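PDB 3RRL: succinyl-CoA:3-ketoacid coenzyme A transferase subunit B from Helicobacter pylori, which transfers coenzyme A from succinyl-CoA to a 3-oxo acid, yielding a 3-oxoacyl-CoA and succinate. Local coordinates for residues R2-K7 and E185-V190; I6-K11 and Q166-L171; M139-K144 and E197-E202. One frame throughout, in Å; residues are numbered along the deposited sequence.

Interaction 1 of 3, residues R2-K7 and E185-V190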
ATOM      1  N   ARG B   2       2.124   1.336  40.426  1.00 54.45           N
ATOM      2  CA  ARG B   2       1.553   1.384  39.093  1.00 52.74           C
ATOM      3  C   ARG B   2       0.226   2.134  39.079  1.00 52.76           C
ATOM      4  O   ARG B   2      -0.068   2.873  38.136  1.00 49.75           O
ATOM      5  CB  ARG B   2       1.404  -0.020  38.513  1.00 53.02           C
ATOM      6  CG  ARG B   2       2.743  -0.700  38.282  1.00 54.48           C
ATOM      7  CD  ARG B   2       2.587  -1.947  37.443  1.00 58.02           C
ATOM      8  NE  ARG B   2       3.854  -2.644  37.263  1.00 63.38           N
ATOM      9  CZ  ARG B   2       3.990  -3.774  36.575  1.00 70.45           C
ATOM     10  NH1 ARG B   2       5.183  -4.343  36.464  1.00 74.12           N
ATOM     11  NH2 ARG B   2       2.935  -4.336  35.994  1.00 69.80           N
ATOM     12  N   GLU B   3      -0.562   1.970  40.137  1.00 53.98           N
ATOM     13  CA  GLU B   3      -1.864   2.620  40.201  1.00 51.89           C
ATOM     14  C   GLU B   3      -1.770   4.119  39.896  1.00 44.74           C
ATOM     15  O   GLU B   3      -2.472   4.626  39.021  1.00 40.37           O
ATOM     16  CB  GLU B   3      -2.522   2.386  41.559  1.00 52.07           C
ATOM     17  CG  GLU B   3      -3.910   2.996  41.661  1.00 56.60           C
ATOM     18  CD  GLU B   3      -4.631   2.624  42.946  1.00 64.55           C
ATOM     19  OE1 GLU B   3      -4.048   1.895  43.783  1.00 64.91           O
ATOM     20  OE2 GLU B   3      -5.789   3.063  43.115  1.00 68.28           O
ATOM     21  N   ALA B   4      -0.902   4.827  40.610  1.00 41.94           N
ATOM     22  CA  ALA B   4      -0.769   6.270  40.405  1.00 40.11           C
ATOM     23  C   ALA B   4      -0.317   6.596  38.979  1.00 34.97           C
ATOM     24  O   ALA B   4      -0.684   7.629  38.420  1.00 36.29           O
ATOM     25  CB  ALA B   4       0.184   6.879  41.436  1.00 38.56           C
ATOM     26  N   ILE B   5       0.475   5.705  38.394  1.00 30.77           N
ATOM     27  CA  ILE B   5       0.950   5.885  37.029  1.00 36.86           C
ATOM     28  C   ILE B   5      -0.199   5.740  36.041  1.00 38.14           C
ATOM     29  O   ILE B   5      -0.411   6.585  35.174  1.00 38.89           O
ATOM     30  CB  ILE B   5       2.015   4.830  36.677  1.00 39.31           C
ATOM     31  CG1 ILE B   5       3.227   4.957  37.606  1.00 42.94           C
ATOM     32  CG2 ILE B   5       2.427   4.961  35.233  1.00 36.05           C
ATOM     33  CD1 ILE B   5       4.287   3.875  37.397  1.00 41.66           C
ATOM     34  N   ILE B   6      -0.936   4.646  36.184  1.00 38.88           N
ATOM     35  CA  ILE B   6      -2.000   4.295  35.261  1.00 37.99           C
ATOM     36  C   ILE B   6      -3.115   5.328  35.277  1.00 35.69           C
ATOM     37  O   ILE B   6      -3.491   5.872  34.235  1.00 35.38           O
ATOM     38  CB  ILE B   6      -2.548   2.895  35.581  1.00 40.98           C
ATOM     39  CG1 ILE B   6      -1.529   1.839  35.153  1.00 45.52           C
ATOM     40  CG2 ILE B   6      -3.890   2.662  34.889  1.00 39.97           C
ATOM     41  CD1 ILE B   6      -1.718   0.502  35.836  1.00 50.80           C
ATOM     42  N   LYS B   7      -3.631   5.607  36.465  1.00 36.45           N
ATOM     43  CA  LYS B   7      -4.678   6.607  36.629  1.00 42.98           C
ATOM     44  C   LYS B   7      -4.285   8.001  36.121  1.00 42.20           C
ATOM     45  O   LYS B   7      -5.134   8.734  35.612  1.00 44.62           O
ATOM     46  CB  LYS B   7      -5.154   6.653  38.086  1.00 44.99           C
ATOM     47  CG  LYS B   7      -5.923   5.387  38.461  1.00 49.58           C
ATOM     48  CD  LYS B   7      -6.623   5.479  39.803  1.00 52.58           C
ATOM     49  CE  LYS B   7      -7.418   4.206  40.068  1.00 57.25           C
ATOM     50  NZ  LYS B   7      -8.079   4.201  41.404  1.00 61.72           N
ATOM     51  N   GLU B 185       4.685  18.251  37.097  1.00 29.90           N
ATOM     52  CA  GLU B 185       3.757  17.749  38.106  1.00 33.75           C
ATOM     53  C   GLU B 185       4.417  16.793  39.106  1.00 36.04           C
ATOM     54  O   GLU B 185       5.242  15.959  38.733  1.00 38.23           O
ATOM     55  CB  GLU B 185       2.569  17.076  37.412  1.00 40.16           C
ATOM     56  CG  GLU B 185       1.342  16.854  38.280  1.00 44.99           C
ATOM     57  CD  GLU B 185       0.203  16.167  37.520  1.00 48.11           C
ATOM     58  OE1 GLU B 185       0.022  16.447  36.313  1.00 48.20           O
ATOM     59  OE2 GLU B 185      -0.510  15.345  38.132  1.00 49.26           O
ATOM     60  N   LEU B 186       4.017  16.895  40.370  1.00 34.64           N
ATOM     61  CA  LEU B 186       4.398  15.921  41.386  1.00 35.39           C
ATOM     62  C   LEU B 186       3.203  15.008  41.635  1.00 36.91           C
ATOM     63  O   LEU B 186       2.070  15.481  41.721  1.00 38.97           O
ATOM     64  CB  LEU B 186       4.782  16.617  42.698  1.00 33.84           C
ATOM     65  CG  LEU B 186       6.067  17.455  42.764  1.00 31.95           C
ATOM     66  CD1 LEU B 186       6.144  18.241  44.077  1.00 31.97           C
ATOM     67  CD2 LEU B 186       7.307  16.584  42.576  1.00 32.05           C
ATOM     68  N   GLN B 187       3.450  13.705  41.742  1.00 35.70           N
ATOM     69  CA  GLN B 187       2.388  12.764  42.088  1.00 36.44           C
ATOM     70  C   GLN B 187       2.004  12.939  43.556  1.00 41.65           C
ATOM     71  O   GLN B 187       2.774  13.491  44.344  1.00 38.86           O
ATOM     72  CB  GLN B 187       2.813  11.320  41.805  1.00 36.31           C
ATOM     73  CG  GLN B 187       2.926  10.967  40.318  1.00 34.21           C
ATOM     74  CD  GLN B 187       1.628  10.444  39.732  1.00 38.63           C
ATOM     75  OE1 GLN B 187       0.543  10.878  40.115  1.00 40.86           O
ATOM     76  NE2 GLN B 187       1.734   9.496  38.799  1.00 38.05           N
ATOM     77  N   GLU B 188       0.809  12.475  43.913  1.00 49.06           N
ATOM     78  CA  GLU B 188       0.281  12.650  45.266  1.00 52.96           C
ATOM     79  C   GLU B 188       1.206  12.095  46.346  1.00 50.74           C
ATOM     80  O   GLU B 188       1.612  10.939  46.287  1.00 46.49           O
ATOM     81  CB  GLU B 188      -1.106  12.014  45.384  1.00 60.37           C
ATOM     82  CG  GLU B 188      -2.254  13.004  45.299  1.00 69.94           C
ATOM     83  CD  GLU B 188      -2.343  13.896  46.529  1.00 78.44           C
ATOM     84  OE1 GLU B 188      -3.291  14.708  46.617  1.00 80.77           O
ATOM     85  OE2 GLU B 188      -1.464  13.783  47.411  1.00 80.85           O
ATOM     86  N   GLY B 189       1.532  12.932  47.333  1.00 53.03           N
ATOM     87  CA  GLY B 189       2.354  12.508  48.454  1.00 52.44           C
ATOM     88  C   GLY B 189       3.836  12.414  48.132  1.00 52.19           C
ATOM     89  O   GLY B 189       4.611  11.786  48.866  1.00 48.76           O
ATOM     90  N   VAL B 190       4.229  13.041  47.027  1.00 50.01           N
ATOM     91  CA  VAL B 190       5.625  13.050  46.607  1.00 46.36           C
ATOM     92  C   VAL B 190       6.208  14.463  46.690  1.00 44.03           C
ATOM     93  O   VAL B 190       5.529  15.448  46.389  1.00 41.43           O
ATOM     94  CB  VAL B 190       5.788  12.470  45.184  1.00 43.96           C
ATOM     95  CG1 VAL B 190       7.242  12.550  44.737  1.00 43.58           C
ATOM     96  CG2 VAL B 190       5.299  11.024  45.146  1.00 39.54           C
TER
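Q187 reaches across to the first turn of the N-terminal helix and meets it through one amide nitrogen. Its CB faces the helix from the start of a type II turn that runs from Q187 to V190. CG then lies beside the residue's own backbone N (chi1 -70°), and a bend at the next bond (chi2 -90°) swings the carboxamide over to A4. Q187 CD and Q187 OE1 each remain 3.9 Å from A4 O, so the carbonyl end of the amide only borders the contact. The amide nitrogen does the work: Q187 NE2 stands 3.1 Å from A4 O and gives it a weak hydrogen bond, with an N-H...O angle of 149°. Q187 NE2 also comes within 4.0 Å of A4 CB, whose methyl points toward the turn. The stronger hold on NE2 comes from T169 O. Two carbonyl oxygens thus share one buried amide nitrogen, an arrangement that should fix the rotation of the carboxamide. I5 turns its side chain away; its backbone N is what comes near Q187 NE2. In the fold, helix 2-10 is joined here to the end of strand 180-186, just where the chain leaves the large sheet. The Q187 backbone still pairs with L171, while L186 and V190 pack on V195 of helix 192-198.

Interaction 2 of 3, residues I6-K11 and Q166-L171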
ATOM      1  N   ILE B   6      -0.936   4.646  36.184  1.00 38.88           N
ATOM      2  CA  ILE B   6      -2.000   4.295  35.261  1.00 37.99           C
ATOM      3  C   ILE B   6      -3.115   5.328  35.277  1.00 35.69           C
ATOM      4  O   ILE B   6      -3.491   5.872  34.235  1.00 35.38           O
ATOM      5  CB  ILE B   6      -2.548   2.895  35.581  1.00 40.98           C
ATOM      6  CG1 ILE B   6      -1.529   1.839  35.153  1.00 45.52           C
ATOM      7  CG2 ILE B   6      -3.890   2.662  34.889  1.00 39.97           C
ATOM      8  CD1 ILE B   6      -1.718   0.502  35.836  1.00 50.80           C
ATOM      9  N   LYS B   7      -3.631   5.607  36.465  1.00 36.45           N
ATOM     10  CA  LYS B   7      -4.678   6.607  36.629  1.00 42.98           C
ATOM     11  C   LYS B   7      -4.285   8.001  36.121  1.00 42.20           C
ATOM     12  O   LYS B   7      -5.134   8.734  35.612  1.00 44.62           O
ATOM     13  CB  LYS B   7      -5.154   6.653  38.086  1.00 44.99           C
ATOM     14  CG  LYS B   7      -5.923   5.387  38.461  1.00 49.58           C
ATOM     15  CD  LYS B   7      -6.623   5.479  39.803  1.00 52.58           C
ATOM     16  CE  LYS B   7      -7.418   4.206  40.068  1.00 57.25           C
ATOM     17  NZ  LYS B   7      -8.079   4.201  41.404  1.00 61.72           N
ATOM     18  N   ARG B   8      -3.012   8.365  36.245  1.00 37.20           N
ATOM     19  CA  ARG B   8      -2.563   9.665  35.743  1.00 36.16           C
ATOM     20  C   ARG B   8      -2.465   9.618  34.221  1.00 34.76           C
ATOM     21  O   ARG B   8      -2.829  10.569  33.534  1.00 36.51           O
ATOM     22  CB  ARG B   8      -1.225  10.074  36.370  1.00 33.99           C
ATOM     23  CG  ARG B   8      -0.647  11.376  35.824  1.00 34.11           C
ATOM     24  CD  ARG B   8      -1.635  12.540  35.946  1.00 37.40           C
ATOM     25  NE  ARG B   8      -1.131  13.753  35.302  1.00 36.94           N
ATOM     26  CZ  ARG B   8      -1.212  13.993  33.993  1.00 36.39           C
ATOM     27  NH1 ARG B   8      -0.723  15.115  33.491  1.00 35.99           N
ATOM     28  NH2 ARG B   8      -1.783  13.114  33.181  1.00 32.38           N
ATOM     29  N   ALA B   9      -1.993   8.491  33.700  1.00 33.06           N
ATOM     30  CA  ALA B   9      -1.939   8.285  32.256  1.00 32.60           C
ATOM     31  C   ALA B   9      -3.330   8.354  31.629  1.00 32.55           C
ATOM     32  O   ALA B   9      -3.493   8.865  30.518  1.00 29.81           O
ATOM     33  CB  ALA B   9      -1.283   6.951  31.938  1.00 28.47           C
ATOM     34  N   ALA B  10      -4.330   7.837  32.339  1.00 35.37           N
ATOM     35  CA  ALA B  10      -5.696   7.808  31.818  1.00 40.10           C
ATOM     36  C   ALA B  10      -6.230   9.208  31.546  1.00 43.47           C
ATOM     37  O   ALA B  10      -7.055   9.408  30.660  1.00 46.57           O
ATOM     38  CB  ALA B  10      -6.618   7.073  32.774  1.00 39.87           C
ATOM     39  N   LYS B  11      -5.748  10.176  32.313  1.00 43.94           N
ATOM     40  CA  LYS B  11      -6.187  11.553  32.161  1.00 41.69           C
ATOM     41  C   LYS B  11      -5.788  12.134  30.809  1.00 36.43           C
ATOM     42  O   LYS B  11      -6.361  13.133  30.361  1.00 33.92           O
ATOM     43  CB  LYS B  11      -5.640  12.415  33.299  1.00 44.60           C
ATOM     44  CG  LYS B  11      -6.192  12.045  34.669  1.00 51.94           C
ATOM     45  CD  LYS B  11      -5.714  13.022  35.738  1.00 58.20           C
ATOM     46  CE  LYS B  11      -6.565  12.929  36.996  1.00 63.13           C
ATOM     47  NZ  LYS B  11      -6.558  11.562  37.596  1.00 65.98           N
ATOM     48  N   GLN B 166       5.945  13.242  26.708  1.00 27.09           N
ATOM     49  CA  GLN B 166       5.560  13.326  28.108  1.00 29.32           C
ATOM     50  C   GLN B 166       5.938  12.036  28.826  1.00 32.86           C
ATOM     51  O   GLN B 166       5.798  10.939  28.278  1.00 32.92           O
ATOM     52  CB  GLN B 166       4.060  13.588  28.210  1.00 28.74           C
ATOM     53  CG  GLN B 166       3.476  13.504  29.617  1.00 33.85           C
ATOM     54  CD  GLN B 166       1.953  13.597  29.601  1.00 38.52           C
ATOM     55  OE1 GLN B 166       1.295  13.018  28.737  1.00 41.81           O
ATOM     56  NE2 GLN B 166       1.393  14.340  30.538  1.00 39.26           N
ATOM     57  N   LEU B 167       6.438  12.172  30.046  1.00 32.62           N
ATOM     58  CA  LEU B 167       6.849  11.016  30.829  1.00 34.50           C
ATOM     59  C   LEU B 167       6.125  11.021  32.170  1.00 34.06           C
ATOM     60  O   LEU B 167       6.201  11.988  32.930  1.00 32.90           O
ATOM     61  CB  LEU B 167       8.369  11.008  31.036  1.00 30.51           C
ATOM     62  CG  LEU B 167       8.906  10.110  32.156  1.00 28.32           C
ATOM     63  CD1 LEU B 167       8.664   8.637  31.850  1.00 28.10           C
ATOM     64  CD2 LEU B 167      10.393  10.375  32.407  1.00 27.63           C
ATOM     65  N   ILE B 168       5.404   9.941  32.438  1.00 28.65           N
ATOM     66  CA  ILE B 168       4.659   9.801  33.677  1.00 25.41           C
ATOM     67  C   ILE B 168       5.248   8.651  34.488  1.00 28.46           C
ATOM     68  O   ILE B 168       5.265   7.511  34.027  1.00 29.67           O
ATOM     69  CB  ILE B 168       3.179   9.491  33.374  1.00 25.60           C
ATOM     70  CG1 ILE B 168       2.566  10.590  32.497  1.00 25.35           C
ATOM     71  CG2 ILE B 168       2.389   9.311  34.656  1.00 26.46           C
ATOM     72  CD1 ILE B 168       1.109  10.335  32.128  1.00 28.33           C
ATOM     73  N   THR B 169       5.746   8.949  35.685  1.00 29.52           N
ATOM     74  CA  THR B 169       6.196   7.903  36.601  1.00 32.45           C
ATOM     75  C   THR B 169       5.390   7.927  37.910  1.00 32.84           C
ATOM     76  O   THR B 169       4.473   8.740  38.070  1.00 33.09           O
ATOM     77  CB  THR B 169       7.711   8.016  36.910  1.00 31.42           C
ATOM     78  OG1 THR B 169       7.943   9.053  37.874  1.00 32.48           O
ATOM     79  CG2 THR B 169       8.492   8.314  35.643  1.00 30.34           C
ATOM     80  N   ASP B 170       5.729   7.037  38.837  1.00 31.71           N
ATOM     81  CA  ASP B 170       5.063   6.997  40.144  1.00 36.10           C
ATOM     82  C   ASP B 170       5.421   8.216  41.005  1.00 37.49           C
ATOM     83  O   ASP B 170       4.781   8.490  42.027  1.00 37.77           O
ATOM     84  CB  ASP B 170       5.421   5.705  40.889  1.00 36.48           C
ATOM     85  CG  ASP B 170       6.905   5.389  40.823  1.00 44.18           C
ATOM     86  OD1 ASP B 170       7.449   5.337  39.700  1.00 46.33           O
ATOM     87  OD2 ASP B 170       7.538   5.215  41.889  1.00 46.35           O
ATOM     88  N   LEU B 171       6.449   8.942  40.580  1.00 36.70           N
ATOM     89  CA  LEU B 171       6.917  10.134  41.290  1.00 40.49           C
ATOM     90  C   LEU B 171       6.384  11.408  40.653  1.00 39.60           C
ATOM     91  O   LEU B 171       5.789  12.246  41.331  1.00 37.21           O
ATOM     92  CB  LEU B 171       8.445  10.185  41.384  1.00 38.93           C
ATOM     93  CG  LEU B 171       9.121   9.019  42.102  1.00 40.80           C
ATOM     94  CD1 LEU B 171      10.615   9.287  42.270  1.00 42.87           C
ATOM     95  CD2 LEU B 171       8.461   8.771  43.447  1.00 39.88           C
TER
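I168 carries the close-packed half of this contact, its two branches fitted against R8 and A9 of the N-terminal helix. I168 CD1 ends 3.7 Å from A9 CA and 4.1 Å from A9 CB, pressing on backbone as much as on the small methyl. A9 also rests on I138 of the neighbouring strand 134-138. The other branch meets the aliphatic stem of R8, I168 CG2 lying 3.9 Å from R8 CG, and the two side chains cross at about a right angle. R8 then bends at its second torsion (chi2 55°), bringing the guanidinium round beside the isoleucine, with R8 NH2 4.1 Å from I168 CD1. The looser half is the polar one, on the side of R8, a residue only partly exposed. There R8 NH1 is 3.7 Å from Q166 NE2, with the guanidinium and amide planes 77° apart. Helix 6-10 and strand 166-168 run roughly antiparallel (148° between the short segments), with a closest axis approach of 9.6 Å, as where a helix lies on the face of an alpha/beta sheet. Both groups at the looser end are nitrogen donors, and no hydrogen bond joins them. What reconciles them is a shared acceptor: E12 OE2 pairs with R8 NH2 and also receives Q166 NE2, while E185 takes R8 NE and Q166 OE1 accepts from K134. The chemistry implies an apolar joint beside a polar network in which the carboxylates probably offset the arginine's charge, making the R8-Q166 approach compatible rather than cohesive in itself.

Interaction 3 of 3, residues M139-K144 and E197-E202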
HETATM    1  N   MSE B 139       6.175   4.675  33.219  1.00 34.02           N
HETATM    2  CA  MSE B 139       7.273   3.856  33.687  1.00 37.04           C
HETATM    3  C   MSE B 139       7.452   3.994  35.187  1.00 38.30           C
HETATM    4  O   MSE B 139       7.243   5.075  35.737  1.00 34.34           O
HETATM    5  CB  MSE B 139       8.522   4.376  32.995  1.00 38.99           C
HETATM    6  CG  MSE B 139       9.775   3.610  33.239  1.00 44.22           C
HETATM    7 SE   MSE B 139      11.135   4.495  32.184  0.63 35.90          SE
HETATM    8  CE  MSE B 139      11.322   6.130  33.219  1.00 32.35           C
ATOM      9  N   GLU B 140       7.880   2.923  35.845  1.00 40.22           N
ATOM     10  CA  GLU B 140       8.306   3.040  37.235  1.00 44.16           C
ATOM     11  C   GLU B 140       9.598   3.849  37.264  1.00 38.65           C
ATOM     12  O   GLU B 140      10.475   3.660  36.417  1.00 36.13           O
ATOM     13  CB  GLU B 140       8.484   1.662  37.876  1.00 50.40           C
ATOM     14  CG  GLU B 140       7.167   1.020  38.300  1.00 55.37           C
ATOM     15  CD  GLU B 140       7.291  -0.465  38.568  1.00 64.45           C
ATOM     16  OE1 GLU B 140       7.928  -0.842  39.575  1.00 69.57           O
ATOM     17  OE2 GLU B 140       6.750  -1.258  37.767  1.00 68.00           O
ATOM     18  N   HIS B 141       9.699   4.763  38.226  1.00 39.21           N
ATOM     19  CA  HIS B 141      10.761   5.770  38.233  1.00 39.36           C
ATOM     20  C   HIS B 141      12.150   5.181  38.487  1.00 39.58           C
ATOM     21  O   HIS B 141      13.140   5.656  37.930  1.00 39.66           O
ATOM     22  CB  HIS B 141      10.453   6.873  39.255  1.00 41.22           C
ATOM     23  CG  HIS B 141      11.196   8.151  39.009  1.00 40.70           C
ATOM     24  ND1 HIS B 141      10.593   9.275  38.484  1.00 38.66           N
ATOM     25  CD2 HIS B 141      12.496   8.480  39.208  1.00 42.05           C
ATOM     26  CE1 HIS B 141      11.487  10.243  38.372  1.00 38.22           C
ATOM     27  NE2 HIS B 141      12.648   9.787  38.809  1.00 43.98           N
ATOM     28  N   CYS B 142      12.221   4.150  39.326  1.00 41.20           N
ATOM     29  CA  CYS B 142      13.494   3.513  39.653  1.00 43.73           C
ATOM     30  C   CYS B 142      13.409   2.019  39.368  1.00 47.89           C
ATOM     31  O   CYS B 142      12.321   1.443  39.416  1.00 50.28           O
ATOM     32  CB  CYS B 142      13.855   3.732  41.130  1.00 42.11           C
ATOM     33  SG  CYS B 142      14.032   5.468  41.660  1.00 58.85           S
ATOM     34  N   ASN B 143      14.547   1.393  39.080  1.00 48.47           N
ATOM     35  CA  ASN B 143      14.580  -0.053  38.855  1.00 55.07           C
ATOM     36  C   ASN B 143      14.512  -0.831  40.169  1.00 60.37           C
ATOM     37  O   ASN B 143      14.367  -0.236  41.235  1.00 60.94           O
ATOM     38  CB  ASN B 143      15.806  -0.472  38.032  1.00 55.66           C
ATOM     39  CG  ASN B 143      17.114  -0.289  38.783  1.00 60.70           C
ATOM     40  OD1 ASN B 143      17.147  -0.247  40.016  1.00 60.51           O
ATOM     41  ND2 ASN B 143      18.206  -0.182  38.034  1.00 62.13           N
ATOM     42  N   LYS B 144      14.609  -2.156  40.085  1.00 63.18           N
ATOM     43  CA  LYS B 144      14.505  -3.019  41.261  1.00 66.47           C
ATOM     44  C   LYS B 144      15.691  -2.837  42.208  1.00 72.61           C
ATOM     45  O   LYS B 144      15.634  -3.242  43.369  1.00 72.89           O
ATOM     46  CB  LYS B 144      14.383  -4.487  40.844  1.00 63.76           C
ATOM     47  N   GLU B 197      16.207  13.859  44.082  1.00 52.64           N
ATOM     48  CA  GLU B 197      17.032  12.798  44.630  1.00 58.32           C
ATOM     49  C   GLU B 197      17.016  11.553  43.750  1.00 57.29           C
ATOM     50  O   GLU B 197      18.044  10.906  43.547  1.00 54.78           O
ATOM     51  CB  GLU B 197      16.533  12.453  46.031  1.00 68.80           C
ATOM     52  CG  GLU B 197      17.275  11.322  46.713  1.00 80.12           C
ATOM     53  CD  GLU B 197      16.709  11.019  48.089  1.00 88.26           C
ATOM     54  OE1 GLU B 197      15.467  11.067  48.240  1.00 90.36           O
ATOM     55  OE2 GLU B 197      17.502  10.747  49.018  1.00 90.39           O
ATOM     56  N   LYS B 198      15.844  11.217  43.224  1.00 56.80           N
ATOM     57  CA  LYS B 198      15.693   9.981  42.462  1.00 59.96           C
ATOM     58  C   LYS B 198      15.871  10.144  40.953  1.00 54.96           C
ATOM     59  O   LYS B 198      15.637   9.207  40.196  1.00 54.59           O
ATOM     60  CB  LYS B 198      14.368   9.289  42.791  1.00 64.63           C
ATOM     61  CG  LYS B 198      14.317   8.723  44.202  1.00 70.32           C
ATOM     62  CD  LYS B 198      13.161   7.753  44.361  1.00 76.68           C
ATOM     63  CE  LYS B 198      13.148   7.134  45.749  1.00 82.01           C
ATOM     64  NZ  LYS B 198      12.137   6.040  45.846  1.00 85.93           N
ATOM     65  N   THR B 199      16.269  11.334  40.518  1.00 52.60           N
ATOM     66  CA  THR B 199      16.423  11.605  39.094  1.00 48.15           C
ATOM     67  C   THR B 199      17.852  11.998  38.738  1.00 47.66           C
ATOM     68  O   THR B 199      18.401  12.939  39.304  1.00 46.77           O
ATOM     69  CB  THR B 199      15.478  12.721  38.648  1.00 45.96           C
ATOM     70  OG1 THR B 199      14.133  12.353  38.968  1.00 44.47           O
ATOM     71  CG2 THR B 199      15.593  12.951  37.149  1.00 45.63           C
ATOM     72  N   GLU B 200      18.456  11.259  37.812  1.00 47.41           N
ATOM     73  CA  GLU B 200      19.783  11.595  37.306  1.00 48.10           C
ATOM     74  C   GLU B 200      19.716  12.683  36.236  1.00 47.34           C
ATOM     75  O   GLU B 200      20.549  13.589  36.204  1.00 48.38           O
ATOM     76  CB  GLU B 200      20.477  10.357  36.743  1.00 52.25           C
ATOM     77  CG  GLU B 200      20.619   9.223  37.740  1.00 59.41           C
ATOM     78  CD  GLU B 200      21.287   8.001  37.135  1.00 67.55           C
ATOM     79  OE1 GLU B 200      21.388   6.970  37.836  1.00 72.14           O
ATOM     80  OE2 GLU B 200      21.709   8.068  35.959  1.00 68.21           O
ATOM     81  N   ALA B 201      18.719  12.588  35.360  1.00 42.95           N
ATOM     82  CA  ALA B 201      18.554  13.552  34.281  1.00 39.89           C
ATOM     83  C   ALA B 201      18.484  14.966  34.844  1.00 42.35           C
ATOM     84  O   ALA B 201      17.973  15.174  35.943  1.00 45.04           O
ATOM     85  CB  ALA B 201      17.291  13.238  33.484  1.00 37.32           C
ATOM     86  N   GLU B 202      19.016  15.929  34.098  1.00 43.23           N
ATOM     87  CA  GLU B 202      18.886  17.335  34.459  1.00 47.16           C
ATOM     88  C   GLU B 202      17.568  17.871  33.927  1.00 44.73           C
ATOM     89  O   GLU B 202      17.220  17.637  32.765  1.00 43.87           O
ATOM     90  CB  GLU B 202      20.036  18.152  33.871  1.00 54.97           C
ATOM     91  CG  GLU B 202      21.411  17.734  34.356  1.00 62.56           C
ATOM     92  CD  GLU B 202      22.532  18.338  33.525  1.00 69.37           C
ATOM     93  OE1 GLU B 202      22.315  18.601  32.317  1.00 67.14           O
ATOM     94  OE2 GLU B 202      23.631  18.551  34.084  1.00 74.27           O
TER
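The loop that follows strand 134-138 meets the C-terminal end of helix 192-198, and H141 and T199 form the polar part of the meeting. H141 NE2 donates to T199 OG1 over 3.0 Å, with an N-H...O angle of 139°. The hydroxyl oxygen lies near the imidazole plane, 12° out of it, so it is approached by the ring's edge; the two side chains cross at about a right angle. The ring is sent out from the loop to this position by a chi1 of -160°, which sets CG anti to the backbone N. K198 O sits at the same edge, 3.4 Å from H141 CD2 and 3.3 Å from H141 NE2. The hydroxyl of T199 is also hydrogen-bonded to V195 O one helical turn back, so a short polar relay runs from ring to helix backbone. At its other nitrogen the ring is hydrogen-bonded to T169 OG1; with both nitrogens engaged, its rotation should be well fixed. Beside this polar part is an apolar one. C142 SG rests against the aliphatic chain of K198, 3.6 Å from K198 CD and 4.0 Å from K198 CB. The lysine is extended beyond CG and lies along the sulfur, while its ammonium end leads away from the loop, on the more exposed side of the contact. Strand 150-151 completes the setting: V150 packs on both H141 and T199 and its backbone is hydrogen-bonded to A201, while just before it K149 pairs with the H141 backbone. The contact therefore brings the end of helix 192-198 together with the edge strand of the small sheet and the loop leading out of the large one.

Overall arrangement
Segment 166-171 is the hub of the three contacts. Interactions 1 and 2 share helix 2-10, and their centres are about 6 Å apart; Q187 N probably hydrogen-bonds to L171 O at 2.8 Å. Interaction 3 lies about 14 Å from each of the others, centre to centre, yet is tied to both. H141 is held at two points by segment 166-171, through probable hydrogen bonds of T169 OG1 with H141 ND1 and D170 OD1 with H141 N, each 2.7 Å. A salt bridge, R2 NE to E140 OE2 at 3.3 Å, links interaction 3 directly to the helix of interaction 1. All three lie away from E43, the predicted active-site residue, and tie the N-terminal helix, the large sheet's end and helix 192-198 together.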